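Local coordinates for conserved protein (Methanosarcina mazei, PDB 2NR4) that binds flavin mononucleotide as a flavoprotein of the DUF447 family, although the structure alone does not show what reaction it serves, at the interface of chains A and B. Coordinates in Å, arbitrary orientation; residue numbers count along the deposited sequence, not the author numbering. Chains: chain A/B, Conserved hypothetical protein.

Contact 1: the interface of chains A and B. Residues chain A 24-25, 27, 80, 82, 117, 154; chain B 153-155.
B:Leu153 enters a pocket of chain A lined by A:Phe24, A:Gly25, A:Val80, A:Tyr82 and A:Ile117. Its CG stands anti to the backbone N (chi1 179°), which sends the fork away from its own backbone and into chain A. The two methyls divide the pocket between them. CD2 of B:Leu153 lies over the backbone at the end of the 3-10 helix 21-24, 4.0 Å from A:Gly25 CA, and meets CG2 of A:Val80 tip to tip. The same methyl is 4.1 Å from A:Phe24 CA, so that it rests on backbone there. CD1 turns the other way, toward the phenol hydroxyl of A:Tyr82 and, more loosely, CG2 of A:Ile117.

On one flank B:Val155 follows with its CG1 between the backbone N and the carbonyl carbon (chi1 66°). This methyl, B:Val155 CG1, packs 3.5 Å from A:Arg27 CG, the two side chains running alongside one another, antiparallel, and also lies against the carbonyl oxygen of A:Gly25. On the other flank the pyrrolidine of B:Pro154 comes near its twin, with CG of A:Pro154 4.2 Å from CG of B:Pro154, as expected close to the two-fold axis.

Two backbone carbonyls of the B segment are claimed by side chains at the polar rim. A:Tyr82 OH donates to B:Pro154 O over 2.7 Å, with the oxygen at the edge of the ring and in its plane. One face of that phenol is backed by CG1 of A:Ile117, which should help to fix its rotation. From the opposite flank A:Arg27 curls its guanidinium around to B:Leu153 O. A:Arg27 NH1 donates to B:Leu153 O over 2.9 Å, approaching from above the carbonyl plane, 62° out of it.

Contact 2: the interface of chains A and B. Residues chain A 30, 32, 164-165, 168; chain B 156, 158, 161, 195.
B:Arg158 and A:Glu165 cross obliquely, their guanidinium and carboxylate planes 30° apart, in a side-on salt bridge that uses two nitrogens. B:Arg158 NE donates to A:Glu165 OE2 over 2.7 Å, nearly straight. B:Arg158 NH2 donates to A:Glu165 OE1 over 2.8 Å, on that oxygen's syn lone pair. The arginine is extended to CD and then bends (chi3 73°), which turns NE toward the glutamate. CG2 of A:Val168 lies over the centre of one face of the guanidinium, 4.2 Å from CZ of B:Arg158.

A:Glu32 crosses the same arginine farther back, its carboxylate turned 60° from the guanidinium. OE2 lies beside the methylene CD rather than the charged nitrogens, though its charge would probably still favour the arginine. Water 1 joins this OE2 to A:Ile30 O and B:Arg158 N. Waters 2 and 3 both meet A:Glu165 OE2, linking it to B:Asn161 ND2 and B:Arg158 O respectively. An alanine in place of B:Arg158 would probably leave the carboxylate of A:Glu165 without its charged mate and open a gap beneath A:Val168.

CD2 of A:Leu164 touches B:Pro156 CB at 4.0 Å, the two side chains at about a right angle, while CD1 of A:Ile30 rests on B:Cys195 CA. Backbone hydrogen bonds run beside these contacts. A:Glu32 N donates to B:Pro156 O (2.9 Å). A:Ile30 N donates to B:Cys195 O (2.8 Å).

The site joins the start of strand 29-37 and helix 158-176 of chain A to the loop at B:Pro156, the first turn of helix 158-173 and the end of helix 182-195 of chain B.

Contact 1: the interface of chains A and B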
ATOM      1  N   PHE A  24       1.265  -0.251 -15.348  1.00 27.17           N
ATOM      2  CA  PHE A  24       1.129   1.188 -15.007  1.00 26.92           C
ATOM      3  C   PHE A  24       0.258   1.391 -13.767  1.00 26.34           C
ATOM      4  O   PHE A  24      -0.204   2.489 -13.507  1.00 25.58           O
ATOM      5  CB  PHE A  24       0.563   1.958 -16.205  1.00 27.35           C
ATOM      6  CG  PHE A  24       1.441   1.851 -17.439  1.00 28.63           C
ATOM      7  CD1 PHE A  24       2.514   2.704 -17.606  1.00 28.95           C
ATOM      8  CD2 PHE A  24       1.225   0.836 -18.366  1.00 31.17           C
ATOM      9  CE1 PHE A  24       3.345   2.580 -18.712  1.00 30.56           C
ATOM     10  CE2 PHE A  24       2.039   0.708 -19.474  1.00 31.01           C
ATOM     11  CZ  PHE A  24       3.099   1.590 -19.646  1.00 29.48           C
ATOM     12  N   GLY A  25       0.056   0.314 -13.006  1.00 25.95           N
ATOM     13  CA  GLY A  25      -0.597   0.419 -11.708  1.00 24.90           C
ATOM     14  C   GLY A  25      -2.095   0.286 -11.760  1.00 24.81           C
ATOM     15  O   GLY A  25      -2.738   0.472 -10.742  1.00 24.27           O
ATOM     16  N   ARG A  27      -4.682  -2.248 -11.676  1.00 28.19           N
ATOM     17  CA  ARG A  27      -4.707  -3.668 -11.301  1.00 28.53           C
ATOM     18  C   ARG A  27      -6.110  -4.094 -10.973  1.00 28.01           C
ATOM     19  O   ARG A  27      -7.024  -3.262 -10.826  1.00 27.27           O
ATOM     20  CB  ARG A  27      -3.889  -3.914 -10.036  1.00 28.28           C
ATOM     21  CG  ARG A  27      -2.607  -3.160  -9.890  1.00 33.82           C
ATOM     22  CD  ARG A  27      -1.493  -3.901 -10.461  1.00 35.67           C
ATOM     23  NE  ARG A  27      -1.366  -5.215  -9.818  1.00 40.76           N
ATOM     24  CZ  ARG A  27      -0.529  -5.497  -8.826  1.00 42.97           C
ATOM     25  NH1 ARG A  27       0.270  -4.551  -8.332  1.00 43.21           N
ATOM     26  NH2 ARG A  27      -0.491  -6.740  -8.333  1.00 43.29           N
ATOM     27  N   VAL A  80      -0.100   7.172 -10.631  1.00 19.78           N
ATOM     28  CA  VAL A  80       0.283   6.361  -9.450  1.00 21.60           C
ATOM     29  C   VAL A  80       1.201   7.184  -8.576  1.00 22.34           C
ATOM     30  O   VAL A  80       2.236   7.686  -9.043  1.00 24.13           O
ATOM     31  CB  VAL A  80       0.957   4.999  -9.828  1.00 21.67           C
ATOM     32  CG1 VAL A  80       1.470   4.304  -8.543  1.00 20.77           C
ATOM     33  CG2 VAL A  80      -0.029   4.109 -10.614  1.00 22.95           C
ATOM     34  N   TYR A  82       2.904   7.324  -4.547  1.00 24.00           N
ATOM     35  CA  TYR A  82       3.181   6.671  -3.249  1.00 25.34           C
ATOM     36  C   TYR A  82       3.394   7.710  -2.143  1.00 25.26           C
ATOM     37  O   TYR A  82       3.539   7.355  -0.992  1.00 26.63           O
ATOM     38  CB  TYR A  82       4.447   5.796  -3.319  1.00 25.21           C
ATOM     39  CG  TYR A  82       4.398   4.693  -4.351  1.00 26.47           C
ATOM     40  CD1 TYR A  82       3.232   4.002  -4.604  1.00 26.86           C
ATOM     41  CD2 TYR A  82       5.546   4.315  -5.031  1.00 24.00           C
ATOM     42  CE1 TYR A  82       3.196   2.964  -5.542  1.00 28.41           C
ATOM     43  CE2 TYR A  82       5.516   3.298  -5.970  1.00 24.64           C
ATOM     44  CZ  TYR A  82       4.340   2.632  -6.223  1.00 24.31           C
ATOM     45  OH  TYR A  82       4.308   1.633  -7.168  1.00 26.72           O
ATOM     46  N   ILE A 117       4.484   8.145 -10.558  1.00 25.69           N
ATOM     47  CA  ILE A 117       5.328   6.993 -10.815  1.00 26.34           C
ATOM     48  C   ILE A 117       5.070   6.461 -12.227  1.00 25.53           C
ATOM     49  O   ILE A 117       5.995   6.194 -12.987  1.00 28.04           O
ATOM     50  CB  ILE A 117       5.048   5.881  -9.758  1.00 26.04           C
ATOM     51  CG1 ILE A 117       5.209   6.421  -8.307  1.00 28.67           C
ATOM     52  CG2 ILE A 117       5.895   4.660 -10.042  1.00 29.12           C
ATOM     53  CD1 ILE A 117       6.587   6.815  -7.944  1.00 30.85           C
ATOM     54  N   PRO A 154       8.701   0.040  -2.906  1.00 26.66           N
ATOM     55  CA  PRO A 154       7.441   0.151  -2.168  1.00 25.66           C
ATOM     56  C   PRO A 154       7.298  -1.005  -1.183  1.00 24.86           C
ATOM     57  O   PRO A 154       7.713  -2.125  -1.505  1.00 23.95           O
ATOM     58  CB  PRO A 154       6.385  -0.020  -3.274  1.00 26.49           C
ATOM     59  CG  PRO A 154       7.084   0.405  -4.506  1.00 26.98           C
ATOM     60  CD  PRO A 154       8.455  -0.089  -4.361  1.00 27.30           C
TER
ATOM     61  N   LEU B 153       2.877  -3.313 -11.346  1.00 31.39           N
ATOM     62  CA  LEU B 153       3.337  -2.179 -10.544  1.00 28.80           C
ATOM     63  C   LEU B 153       2.464  -2.087  -9.297  1.00 26.71           C
ATOM     64  O   LEU B 153       1.248  -2.085  -9.419  1.00 26.75           O
ATOM     65  CB  LEU B 153       3.212  -0.863 -11.364  1.00 29.78           C
ATOM     66  CG  LEU B 153       3.631   0.448 -10.694  1.00 29.70           C
ATOM     67  CD1 LEU B 153       5.136   0.490 -10.441  1.00 29.83           C
ATOM     68  CD2 LEU B 153       3.205   1.633 -11.556  1.00 26.39           C
ATOM     69  N   PRO B 154       3.066  -2.018  -8.091  1.00 26.58           N
ATOM     70  CA  PRO B 154       2.277  -1.906  -6.855  1.00 25.26           C
ATOM     71  C   PRO B 154       1.435  -0.623  -6.874  1.00 24.62           C
ATOM     72  O   PRO B 154       1.882   0.394  -7.379  1.00 23.43           O
ATOM     73  CB  PRO B 154       3.356  -1.758  -5.765  1.00 26.27           C
ATOM     74  CG  PRO B 154       4.547  -2.418  -6.342  1.00 26.04           C
ATOM     75  CD  PRO B 154       4.516  -2.059  -7.789  1.00 26.97           C
ATOM     76  N   VAL B 155       0.227  -0.669  -6.346  1.00 23.55           N
ATOM     77  CA  VAL B 155      -0.618   0.542  -6.327  1.00 22.99           C
ATOM     78  C   VAL B 155      -1.402   0.443  -5.054  1.00 23.00           C
ATOM     79  O   VAL B 155      -1.725  -0.693  -4.631  1.00 22.50           O
ATOM     80  CB  VAL B 155      -1.565   0.627  -7.574  1.00 22.52           C
ATOM     81  CG1 VAL B 155      -2.629  -0.502  -7.606  1.00 24.38           C
ATOM     82  CG2 VAL B 155      -2.266   2.011  -7.631  1.00 23.76           C
TER

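Contact 2: the interface of chains A and B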
ATOM      1  N   ILE A  30      -9.901  -2.113  -6.931  1.00 22.48           N
ATOM      2  CA  ILE A  30     -10.024  -0.646  -7.076  1.00 21.04           C
ATOM      3  C   ILE A  30      -8.660  -0.097  -6.740  1.00 21.43           C
ATOM      4  O   ILE A  30      -8.200  -0.231  -5.588  1.00 21.29           O
ATOM      5  CB  ILE A  30     -11.135  -0.064  -6.190  1.00 21.30           C
ATOM      6  CG1 ILE A  30     -12.508  -0.662  -6.573  1.00 21.12           C
ATOM      7  CG2 ILE A  30     -11.217   1.473  -6.379  1.00 23.67           C
ATOM      8  CD1 ILE A  30     -13.622  -0.179  -5.665  1.00 22.77           C
ATOM      9  N   GLU A  32      -6.235   2.886  -6.119  1.00 19.38           N
ATOM     10  CA  GLU A  32      -6.383   4.275  -5.639  1.00 20.09           C
ATOM     11  C   GLU A  32      -5.258   5.105  -6.221  1.00 20.59           C
ATOM     12  O   GLU A  32      -4.070   4.989  -5.814  1.00 20.82           O
ATOM     13  CB  GLU A  32      -6.377   4.345  -4.105  1.00 20.31           C
ATOM     14  CG  GLU A  32      -7.391   3.371  -3.423  1.00 21.95           C
ATOM     15  CD  GLU A  32      -8.853   3.765  -3.604  1.00 25.88           C
ATOM     16  OE1 GLU A  32      -9.144   4.871  -4.172  1.00 28.26           O
ATOM     17  OE2 GLU A  32      -9.738   2.953  -3.187  1.00 24.93           O
ATOM     18  N   LEU A 164      -4.518   7.316   3.924  1.00 20.04           N
ATOM     19  CA  LEU A 164      -5.527   7.079   2.898  1.00 21.45           C
ATOM     20  C   LEU A 164      -6.934   7.016   3.529  1.00 21.80           C
ATOM     21  O   LEU A 164      -7.889   7.646   3.040  1.00 21.32           O
ATOM     22  CB  LEU A 164      -5.231   5.746   2.216  1.00 22.29           C
ATOM     23  CG  LEU A 164      -5.342   5.657   0.720  1.00 27.90           C
ATOM     24  CD1 LEU A 164      -4.435   6.771   0.115  1.00 29.61           C
ATOM     25  CD2 LEU A 164      -4.859   4.229   0.248  1.00 24.79           C
ATOM     26  N   GLU A 165      -7.078   6.209   4.583  1.00 21.29           N
ATOM     27  CA  GLU A 165      -8.354   6.083   5.265  1.00 21.15           C
ATOM     28  C   GLU A 165      -8.773   7.413   5.858  1.00 21.25           C
ATOM     29  O   GLU A 165      -9.946   7.823   5.682  1.00 22.98           O
ATOM     30  CB  GLU A 165      -8.302   4.990   6.362  1.00 20.48           C
ATOM     31  CG  GLU A 165      -8.083   3.582   5.798  1.00 23.19           C
ATOM     32  CD  GLU A 165      -9.151   3.149   4.797  1.00 28.00           C
ATOM     33  OE1 GLU A 165     -10.344   3.345   5.075  1.00 28.39           O
ATOM     34  OE2 GLU A 165      -8.802   2.654   3.704  1.00 26.13           O
ATOM     35  N   VAL A 168     -10.361   9.683   3.399  1.00 24.49           N
ATOM     36  CA  VAL A 168     -11.742   9.288   3.094  1.00 25.48           C
ATOM     37  C   VAL A 168     -12.673   9.812   4.199  1.00 26.67           C
ATOM     38  O   VAL A 168     -13.661  10.546   3.933  1.00 27.81           O
ATOM     39  CB  VAL A 168     -11.865   7.753   2.878  1.00 25.94           C
ATOM     40  CG1 VAL A 168     -13.322   7.349   2.486  1.00 27.29           C
ATOM     41  CG2 VAL A 168     -10.944   7.336   1.772  1.00 25.69           C
TER
ATOM     42  N   PRO B 156      -1.684   1.594  -4.405  1.00 22.11           N
ATOM     43  CA  PRO B 156      -2.521   1.519  -3.201  1.00 20.82           C
ATOM     44  C   PRO B 156      -3.863   0.866  -3.487  1.00 20.69           C
ATOM     45  O   PRO B 156      -4.513   1.152  -4.522  1.00 20.25           O
ATOM     46  CB  PRO B 156      -2.674   2.985  -2.804  1.00 20.59           C
ATOM     47  CG  PRO B 156      -1.396   3.599  -3.278  1.00 22.49           C
ATOM     48  CD  PRO B 156      -1.242   2.990  -4.653  1.00 20.98           C
ATOM     49  N   ARG B 158      -7.225  -0.388  -1.086  1.00 19.75           N
ATOM     50  CA  ARG B 158      -7.771  -0.380   0.268  1.00 19.86           C
ATOM     51  C   ARG B 158      -8.204  -1.787   0.710  1.00 21.19           C
ATOM     52  O   ARG B 158      -8.279  -2.073   1.886  1.00 20.74           O
ATOM     53  CB  ARG B 158      -8.968   0.566   0.361  1.00 21.47           C
ATOM     54  CG  ARG B 158      -8.562   2.015   0.289  1.00 22.53           C
ATOM     55  CD  ARG B 158      -9.799   2.900   0.260  1.00 24.40           C
ATOM     56  NE  ARG B 158     -10.434   2.937   1.562  1.00 22.14           N
ATOM     57  CZ  ARG B 158     -11.709   3.234   1.759  1.00 25.34           C
ATOM     58  NH1 ARG B 158     -12.501   3.468   0.716  1.00 27.66           N
ATOM     59  NH2 ARG B 158     -12.200   3.240   2.983  1.00 26.51           N
ATOM     60  N   ASN B 161      -5.093  -3.304   1.905  1.00 20.00           N
ATOM     61  CA  ASN B 161      -4.863  -2.704   3.216  1.00 19.61           C
ATOM     62  C   ASN B 161      -5.750  -3.294   4.298  1.00 19.85           C
ATOM     63  O   ASN B 161      -5.324  -3.431   5.481  1.00 21.37           O
ATOM     64  CB  ASN B 161      -4.968  -1.177   3.154  1.00 19.56           C
ATOM     65  CG  ASN B 161      -4.004  -0.583   2.170  1.00 20.11           C
ATOM     66  OD1 ASN B 161      -3.084  -1.282   1.645  1.00 18.38           O
ATOM     67  ND2 ASN B 161      -4.197   0.725   1.881  1.00 19.07           N
ATOM     68  N   CYS B 195     -13.169  -3.412  -2.577  1.00 25.64           N
ATOM     69  CA  CYS B 195     -11.959  -2.843  -3.219  1.00 24.59           C
ATOM     70  C   CYS B 195     -10.941  -3.856  -3.675  1.00 23.93           C
ATOM     71  O   CYS B 195     -10.081  -3.564  -4.519  1.00 21.63           O
ATOM     72  CB  CYS B 195     -11.248  -1.936  -2.209  1.00 25.89           C
ATOM     73  SG  CYS B 195     -12.250  -0.477  -1.795  1.00 29.84           S
TER
HETATM   74  O   HOH W   1      -9.003   0.484  -3.134  1.00 20.92           O
HETATM   75  O   HOH W   2      -5.974   2.294   3.386  1.00 25.62           O
HETATM   76  O   HOH W   3      -8.219  -0.125   4.083  1.00 53.03           O

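Contact 1 and contact 2 lie about 13 Å apart, measured between the centres of their C-alpha atoms, along one two-fold symmetric interface. In chain B they are continuous: residues 153-155 serve contact 1, and the same segment runs on through B:Pro156 into the helix of contact 2. In chain A, the stretch from the 3-10 helix 21-24 into strand 29-37 likewise supplies both. Contact 1 gives the apolar plug and contact 2 the charged, watered flank. Each recurs with the chains exchanged, so the pair may hold a true dimer, although the crystal alone does not prove one.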